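Local coordinates for acyl-CoA synthetase (AMP-forming)/AMP-acid ligase II-like protein (Dyadobacter fermentans, PDB 4GS5), which probably acts as an AMP-forming acyl-CoA ligase that activates carboxylic acids, possibly medium-chain fatty acids, at residues Tyr210-Arg215 / Val236-Asn241; Leu218-Ala223 / Val230-Leu235. All coordinates share one frame; numbering follows the deposited sequence.

Both contacts belong to one antiparallel system in which strand 217-221 lies between strands 209-212 and 230-238. Contact 2 joins true neighbours, 217-221 and 230-238, and is partly buried; contact 1 lies nearer the surface and spans the two strands that flank 217-221, without a single hydrogen bond between its segments. The chemistry follows: contact 2 rests on backbone bonds, a threonine hydroxyl and a folded glutamine, whereas contact 1 is made by apolar branches and a tyrosine ring. Along the chain contact 2 is nested within contact 1. They meet where Gly-211 O probably accepts from His-219 N, and again where Arg-215 NH2 reaches Asn-233 OD1.

Contact 1 (Tyr210-Arg215 / Val236-Asn241); sequences YGVDER and VEIHGN
Three apolar side chains and one tyrosine ring close the gap between these segments, whose strand axes stay 8.1 Å apart. Ile-238 is central. Its CG1 stands beside the backbone N and the chain then runs extended (chi2 174°), so that CD1 reaches across to Gly-211 CA at 3.9 Å and lies against the backbone there. Val-212 CG1, anti to its carbonyl carbon, meets Val-236 CG2 at 3.7 Å and also touches Ile-238 CD1, the side chains lying alongside one another and pointing opposite ways. Compact beta-branched residues fit such extended backbone.

Tyr-210 holds CG in the crowded position between N and carbonyl carbon (chi1 49°). Its ring passes Ile-238 obliquely, CD1 to CD1 4.0 Å, and carries OH to 3.2 Å from Asn-241 CA, a contact without a hydrogen bond. Just before Asn-241 the chain turns at Gly-240, whose positive phi (57°) is easiest for glycine.

Beyond the strand, Asp-213 forms an Asx turn through OD1, while OD2 takes both NE and NH1 of Arg-215 in a salt bridge.

Phe-204 stacks on Tyr-210, strand 242-248 contributes Phe-243 against Val-236 and Ile-238, and strand 217-221 runs between the two contact strands.

Contact 2 (Leu218-Ala223 / Val230-Leu235); sequences LHISGA and VQTNDL
Backbone hydrogen bonds set the register of this antiparallel pair. Ile-220 and Val-230 form a hydrogen-bonded pair: Val-230 N gives an almost straight bond to Ile-220 O (2.7 Å, 176°), and Val-230 O accepts from Ile-220 N. His-219 and Gln-231 are the adjoining non-hydrogen-bonded pair. Further on the regular pattern breaks, for Leu-218 O accepts from Thr-232 N while Leu-218 N turns to Asp-234 O, two residues later.

Side-chain hydrogen bonds secure that irregularity. Thr-232 OG1, between its backbone N and carbonyl carbon, donates to a lone pair of Leu-218 O at 2.6 Å, giving this carbonyl a second donor. The same hydroxyl accepts from Asp-234 N in an ST turn, a double role that suits threonine. Gln-231 starts extended and bends at chi2 (61°), bringing NE2 in plane to Thr-232 O at 3.1 Å; NE2 also bonds Cys-217 O.

Van der Waals contacts add to this on both faces. Gln-231 OE1 lies at the edge of the His-219 ring, 3.6 Å from CD2, with amide and imidazole nearly perpendicular (87°). On the other face Ile-220 CD1 sits 4.2 Å from Val-230 CB and 4.1 Å from Thr-232 CG2; branched apolar residues suit the burial there. Leu-218 packs on Phe-204, Phe-243 and Tyr-179.

Strands 217-221 and 230-238 form a beta hairpin. Asp-234 OD2 is hydrogen-bonded to Tyr-179 OH. Thr-232 to Asp-234 probably corresponds to the Thr-Gly-Asp motif of adenylate-forming enzymes, with Asn-233 at the glycine position; its aspartate binds ribose in relatives, and the position of Asp-234 would be consistent with the same role here.

Contact 1 (Tyr210-Arg215 / Val236-Asn241)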
ATOM      1  N   TYR A 210     -14.025   8.691  -6.316  1.00 33.27           N
ATOM      2  CA  TYR A 210     -12.698   8.401  -6.879  1.00 28.87           C
ATOM      3  C   TYR A 210     -12.588   8.857  -8.328  1.00 32.63           C
ATOM      4  O   TYR A 210     -13.596   9.053  -9.010  1.00 32.41           O
ATOM      5  CB  TYR A 210     -12.376   6.903  -6.771  1.00 25.72           C
ATOM      6  CG  TYR A 210     -13.502   6.017  -7.268  1.00 28.83           C
ATOM      7  CD1 TYR A 210     -13.626   5.718  -8.622  1.00 33.21           C
ATOM      8  CD2 TYR A 210     -14.448   5.493  -6.390  1.00 27.75           C
ATOM      9  CE1 TYR A 210     -14.661   4.920  -9.091  1.00 35.85           C
ATOM     10  CE2 TYR A 210     -15.492   4.687  -6.853  1.00 29.98           C
ATOM     11  CZ  TYR A 210     -15.581   4.405  -8.201  1.00 35.62           C
ATOM     12  OH  TYR A 210     -16.603   3.617  -8.670  1.00 41.50           O
ATOM     13  N   GLY A 211     -11.356   9.038  -8.787  1.00 32.54           N
ATOM     14  CA  GLY A 211     -11.099   9.479 -10.152  1.00 38.90           C
ATOM     15  C   GLY A 211      -9.598   9.615 -10.318  1.00 34.68           C
ATOM     16  O   GLY A 211      -8.857   9.309  -9.388  1.00 28.87           O
ATOM     17  N   VAL A 212      -9.145  10.072 -11.480  1.00 33.85           N
ATOM     18  CA  VAL A 212      -7.719  10.315 -11.696  1.00 34.86           C
ATOM     19  C   VAL A 212      -7.494  11.748 -12.176  1.00 34.48           C
ATOM     20  O   VAL A 212      -8.372  12.337 -12.783  1.00 37.89           O
ATOM     21  CB  VAL A 212      -7.113   9.320 -12.725  1.00 33.35           C
ATOM     22  CG1 VAL A 212      -7.132   7.899 -12.172  1.00 28.95           C
ATOM     23  CG2 VAL A 212      -7.872   9.393 -14.039  1.00 40.60           C
ATOM     24  N   ASP A 213      -6.325  12.309 -11.886  1.00 33.24           N
ATOM     25  CA  ASP A 213      -5.964  13.614 -12.410  1.00 42.71           C
ATOM     26  C   ASP A 213      -5.422  13.434 -13.825  1.00 44.71           C
ATOM     27  O   ASP A 213      -5.517  12.343 -14.399  1.00 40.20           O
ATOM     28  CB  ASP A 213      -4.922  14.294 -11.512  1.00 45.68           C
ATOM     29  CG  ASP A 213      -3.624  13.519 -11.437  1.00 46.53           C
ATOM     30  OD1 ASP A 213      -3.448  12.564 -12.226  1.00 44.10           O
ATOM     31  OD2 ASP A 213      -2.771  13.861 -10.592  1.00 49.11           O
ATOM     32  N   GLU A 214      -4.840  14.494 -14.375  1.00 48.12           N
ATOM     33  CA  GLU A 214      -4.365  14.482 -15.759  1.00 51.09           C
ATOM     34  C   GLU A 214      -3.184  13.537 -15.988  1.00 47.77           C
ATOM     35  O   GLU A 214      -2.859  13.207 -17.132  1.00 45.10           O
ATOM     36  CB  GLU A 214      -4.007  15.904 -16.213  1.00 58.54           C
ATOM     37  CG  GLU A 214      -5.191  16.858 -16.201  1.00 69.49           C
ATOM     38  CD  GLU A 214      -4.841  18.250 -16.716  1.00 79.95           C
ATOM     39  OE1 GLU A 214      -3.814  18.817 -16.274  1.00 82.59           O
ATOM     40  OE2 GLU A 214      -5.595  18.777 -17.565  1.00 82.63           O
ATOM     41  N   ARG A 215      -2.550  13.095 -14.905  1.00 45.52           N
ATOM     42  CA  ARG A 215      -1.407  12.186 -15.006  1.00 44.01           C
ATOM     43  C   ARG A 215      -1.866  10.733 -15.023  1.00 43.85           C
ATOM     44  O   ARG A 215      -1.095   9.825 -15.353  1.00 41.72           O
ATOM     45  CB  ARG A 215      -0.442  12.396 -13.837  1.00 43.45           C
ATOM     46  CG  ARG A 215       0.110  13.816 -13.703  1.00 48.75           C
ATOM     47  CD  ARG A 215       0.861  13.971 -12.383  1.00 49.50           C
ATOM     48  NE  ARG A 215       0.004  13.668 -11.237  1.00 45.21           N
ATOM     49  CZ  ARG A 215       0.455  13.362 -10.025  1.00 43.09           C
ATOM     50  NH1 ARG A 215      -0.395  13.106  -9.038  1.00 38.42           N
ATOM     51  NH2 ARG A 215       1.758  13.306  -9.798  1.00 45.81           N
ATOM     52  N   VAL A 236      -2.792   4.617 -11.707  1.00 22.55           N
ATOM     53  CA  VAL A 236      -3.750   3.523 -11.612  1.00 23.60           C
ATOM     54  C   VAL A 236      -4.569   3.385 -12.892  1.00 29.24           C
ATOM     55  O   VAL A 236      -4.627   4.289 -13.704  1.00 29.32           O
ATOM     56  CB  VAL A 236      -4.733   3.706 -10.414  1.00 30.23           C
ATOM     57  CG1 VAL A 236      -3.946   3.885  -9.085  1.00 23.05           C
ATOM     58  CG2 VAL A 236      -5.667   4.898 -10.636  1.00 27.00           C
ATOM     59  N   GLU A 237      -5.217   2.248 -13.055  1.00 25.31           N
ATOM     60  CA  GLU A 237      -6.260   2.137 -14.053  1.00 31.62           C
ATOM     61  C   GLU A 237      -7.534   1.781 -13.330  1.00 30.12           C
ATOM     62  O   GLU A 237      -7.600   0.756 -12.654  1.00 27.86           O
ATOM     63  CB  GLU A 237      -5.912   1.058 -15.074  1.00 35.83           C
ATOM     64  CG  GLU A 237      -4.950   1.525 -16.140  1.00 50.25           C
ATOM     65  CD  GLU A 237      -5.640   2.312 -17.248  1.00 63.14           C
ATOM     66  OE1 GLU A 237      -6.888   2.436 -17.216  1.00 65.65           O
ATOM     67  OE2 GLU A 237      -4.932   2.805 -18.154  1.00 69.27           O
ATOM     68  N   ILE A 238      -8.543   2.638 -13.449  1.00 27.16           N
ATOM     69  CA  ILE A 238      -9.842   2.357 -12.845  1.00 25.74           C
ATOM     70  C   ILE A 238     -10.679   1.404 -13.717  1.00 28.61           C
ATOM     71  O   ILE A 238     -10.683   1.517 -14.937  1.00 29.62           O
ATOM     72  CB  ILE A 238     -10.597   3.670 -12.495  1.00 43.06           C
ATOM     73  CG1 ILE A 238      -9.860   4.389 -11.351  1.00 45.19           C
ATOM     74  CG2 ILE A 238     -12.043   3.392 -12.092  1.00 39.40           C
ATOM     75  CD1 ILE A 238     -10.396   5.744 -11.005  1.00 50.65           C
ATOM     76  N   HIS A 239     -11.360   0.458 -13.079  1.00 28.51           N
ATOM     77  CA  HIS A 239     -12.258  -0.472 -13.775  1.00 32.00           C
ATOM     78  C   HIS A 239     -13.561  -0.575 -12.986  1.00 31.82           C
ATOM     79  O   HIS A 239     -13.641  -1.301 -11.981  1.00 32.74           O
ATOM     80  CB  HIS A 239     -11.632  -1.867 -13.842  1.00 28.36           C
ATOM     81  CG  HIS A 239     -10.352  -1.926 -14.606  1.00 33.49           C
ATOM     82  ND1 HIS A 239      -9.113  -1.925 -13.994  1.00 38.12           N
ATOM     83  CD2 HIS A 239     -10.110  -1.998 -15.933  1.00 33.22           C
ATOM     84  CE1 HIS A 239      -8.169  -1.990 -14.913  1.00 30.20           C
ATOM     85  NE2 HIS A 239      -8.749  -2.027 -16.101  1.00 33.95           N
ATOM     86  N   GLY A 240     -14.578   0.162 -13.402  1.00 28.11           N
ATOM     87  CA  GLY A 240     -15.789   0.227 -12.603  1.00 30.60           C
ATOM     88  C   GLY A 240     -15.417   0.710 -11.204  1.00 28.20           C
ATOM     89  O   GLY A 240     -14.575   1.596 -11.056  1.00 32.83           O
ATOM     90  N   ASN A 241     -16.008   0.120 -10.171  1.00 30.20           N
ATOM     91  CA  ASN A 241     -15.749   0.567  -8.803  1.00 32.82           C
ATOM     92  C   ASN A 241     -14.503  -0.032  -8.135  1.00 31.68           C
ATOM     93  O   ASN A 241     -14.531  -0.385  -6.956  1.00 28.64           O
ATOM     94  CB  ASN A 241     -16.973   0.303  -7.928  1.00 38.71           C
ATOM     95  CG  ASN A 241     -17.103  -1.155  -7.547  1.00 41.75           C
ATOM     96  OD1 ASN A 241     -16.687  -2.049  -8.295  1.00 35.95           O
ATOM     97  ND2 ASN A 241     -17.670  -1.407  -6.369  1.00 44.49           N
TER

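Contact 2 (Leu218-Ala223 / Val230-Leu235)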
ATOM      1  N   LEU A 218      -4.453   8.378  -8.967  1.00 27.64           N
ATOM      2  CA  LEU A 218      -5.681   8.265  -8.188  1.00 28.76           C
ATOM      3  C   LEU A 218      -5.885   9.437  -7.238  1.00 30.30           C
ATOM      4  O   LEU A 218      -4.967   9.844  -6.503  1.00 29.20           O
ATOM      5  CB  LEU A 218      -5.655   6.972  -7.376  1.00 24.42           C
ATOM      6  CG  LEU A 218      -6.880   6.629  -6.516  1.00 25.50           C
ATOM      7  CD1 LEU A 218      -8.124   6.438  -7.389  1.00 25.65           C
ATOM      8  CD2 LEU A 218      -6.604   5.361  -5.707  1.00 22.65           C
ATOM      9  N   HIS A 219      -7.088   9.989  -7.254  1.00 27.32           N
ATOM     10  CA  HIS A 219      -7.504  10.833  -6.134  1.00 30.70           C
ATOM     11  C   HIS A 219      -8.788  10.297  -5.498  1.00 35.16           C
ATOM     12  O   HIS A 219      -9.626   9.690  -6.172  1.00 32.09           O
ATOM     13  CB  HIS A 219      -7.658  12.292  -6.550  1.00 31.60           C
ATOM     14  CG  HIS A 219      -8.689  12.508  -7.606  1.00 37.53           C
ATOM     15  ND1 HIS A 219     -10.040  12.377  -7.365  1.00 36.87           N
ATOM     16  CD2 HIS A 219      -8.570  12.838  -8.916  1.00 40.18           C
ATOM     17  CE1 HIS A 219     -10.708  12.621  -8.478  1.00 39.79           C
ATOM     18  NE2 HIS A 219      -9.839  12.911  -9.433  1.00 40.14           N
ATOM     19  N   ILE A 220      -8.933  10.506  -4.194  1.00 33.50           N
ATOM     20  CA  ILE A 220     -10.118  10.038  -3.495  1.00 31.14           C
ATOM     21  C   ILE A 220     -10.653  11.100  -2.543  1.00 32.52           C
ATOM     22  O   ILE A 220      -9.917  12.000  -2.107  1.00 34.09           O
ATOM     23  CB  ILE A 220      -9.876   8.698  -2.721  1.00 30.06           C
ATOM     24  CG1 ILE A 220      -8.814   8.866  -1.642  1.00 34.11           C
ATOM     25  CG2 ILE A 220      -9.496   7.544  -3.691  1.00 26.37           C
ATOM     26  CD1 ILE A 220      -7.378   8.819  -2.162  1.00 35.12           C
ATOM     27  N   SER A 221     -11.943  10.997  -2.237  1.00 33.39           N
ATOM     28  CA  SER A 221     -12.585  11.893  -1.293  1.00 42.77           C
ATOM     29  C   SER A 221     -13.804  11.194  -0.700  1.00 42.69           C
ATOM     30  O   SER A 221     -14.352  10.274  -1.308  1.00 38.60           O
ATOM     31  CB  SER A 221     -12.984  13.220  -1.958  1.00 53.47           C
ATOM     32  OG  SER A 221     -14.079  13.045  -2.841  1.00 59.73           O
ATOM     33  N   GLY A 222     -14.213  11.634   0.489  1.00 43.44           N
ATOM     34  CA  GLY A 222     -15.343  11.056   1.203  1.00 43.69           C
ATOM     35  C   GLY A 222     -15.484  11.669   2.591  1.00 42.26           C
ATOM     36  O   GLY A 222     -14.711  12.553   2.961  1.00 41.14           O
ATOM     37  N   ALA A 223     -16.467  11.211   3.361  1.00 36.90           N
ATOM     38  CA  ALA A 223     -16.557  11.621   4.751  1.00 44.29           C
ATOM     39  C   ALA A 223     -15.233  11.331   5.464  1.00 44.79           C
ATOM     40  O   ALA A 223     -14.826  12.102   6.331  1.00 40.89           O
ATOM     41  CB  ALA A 223     -17.718  10.941   5.456  1.00 42.91           C
ATOM     42  N   VAL A 230      -8.155  13.973  -1.884  1.00 38.30           N
ATOM     43  CA  VAL A 230      -6.760  13.676  -1.637  1.00 36.39           C
ATOM     44  C   VAL A 230      -6.167  13.151  -2.935  1.00 34.32           C
ATOM     45  O   VAL A 230      -6.676  12.188  -3.510  1.00 32.02           O
ATOM     46  CB  VAL A 230      -6.622  12.611  -0.530  1.00 39.12           C
ATOM     47  CG1 VAL A 230      -5.179  12.131  -0.417  1.00 42.86           C
ATOM     48  CG2 VAL A 230      -7.115  13.165   0.795  1.00 38.49           C
ATOM     49  N   GLN A 231      -5.104  13.795  -3.402  1.00 35.94           N
ATOM     50  CA  GLN A 231      -4.459  13.415  -4.655  1.00 37.90           C
ATOM     51  C   GLN A 231      -3.246  12.547  -4.352  1.00 39.06           C
ATOM     52  O   GLN A 231      -2.321  13.006  -3.683  1.00 41.41           O
ATOM     53  CB  GLN A 231      -4.017  14.670  -5.418  1.00 43.75           C
ATOM     54  CG  GLN A 231      -3.358  14.359  -6.763  1.00 43.07           C
ATOM     55  CD  GLN A 231      -4.297  13.628  -7.707  1.00 39.06           C
ATOM     56  OE1 GLN A 231      -5.272  14.202  -8.185  1.00 40.14           O
ATOM     57  NE2 GLN A 231      -4.018  12.354  -7.963  1.00 30.64           N
ATOM     58  N   THR A 232      -3.250  11.295  -4.814  1.00 35.64           N
ATOM     59  CA  THR A 232      -2.090  10.425  -4.611  1.00 35.61           C
ATOM     60  C   THR A 232      -1.108  10.639  -5.747  1.00 36.74           C
ATOM     61  O   THR A 232      -1.393  11.383  -6.688  1.00 36.84           O
ATOM     62  CB  THR A 232      -2.460   8.935  -4.588  1.00 33.40           C
ATOM     63  OG1 THR A 232      -2.862   8.510  -5.906  1.00 29.95           O
ATOM     64  CG2 THR A 232      -3.585   8.675  -3.596  1.00 33.67           C
ATOM     65  N   ASN A 233       0.052   9.996  -5.658  1.00 30.21           N
ATOM     66  CA  ASN A 233       0.959   9.938  -6.798  1.00 32.22           C
ATOM     67  C   ASN A 233       0.998   8.498  -7.319  1.00 33.22           C
ATOM     68  O   ASN A 233       1.973   8.083  -7.952  1.00 39.08           O
ATOM     69  CB  ASN A 233       2.363  10.438  -6.426  1.00 32.88           C
ATOM     70  CG  ASN A 233       2.383  11.913  -6.021  1.00 38.30           C
ATOM     71  OD1 ASN A 233       1.834  12.765  -6.719  1.00 39.85           O
ATOM     72  ND2 ASN A 233       3.030  12.217  -4.890  1.00 36.39           N
ATOM     73  N   ASP A 234      -0.064   7.739  -7.043  1.00 27.19           N
ATOM     74  CA  ASP A 234      -0.202   6.389  -7.590  1.00 29.10           C
ATOM     75  C   ASP A 234      -0.870   6.378  -8.964  1.00 30.40           C
ATOM     76  O   ASP A 234      -2.060   6.668  -9.085  1.00 28.07           O
ATOM     77  CB  ASP A 234      -1.009   5.483  -6.648  1.00 29.48           C
ATOM     78  CG  ASP A 234      -0.283   5.189  -5.342  1.00 31.78           C
ATOM     79  OD1 ASP A 234       0.963   5.134  -5.336  1.00 34.26           O
ATOM     80  OD2 ASP A 234      -0.967   5.018  -4.321  1.00 30.38           O
ATOM     81  N   LEU A 235      -0.101   6.028  -9.990  1.00 32.14           N
ATOM     82  CA  LEU A 235      -0.648   5.733 -11.314  1.00 31.07           C
ATOM     83  C   LEU A 235      -1.549   4.488 -11.248  1.00 28.04           C
ATOM     84  O   LEU A 235      -1.114   3.413 -10.814  1.00 25.67           O
ATOM     85  CB  LEU A 235       0.509   5.462 -12.272  1.00 32.58           C
ATOM     86  CG  LEU A 235       0.407   5.792 -13.748  1.00 42.60           C
ATOM     87  CD1 LEU A 235       0.274   7.298 -13.948  1.00 46.62           C
ATOM     88  CD2 LEU A 235       1.647   5.254 -14.461  1.00 43.32           C
TER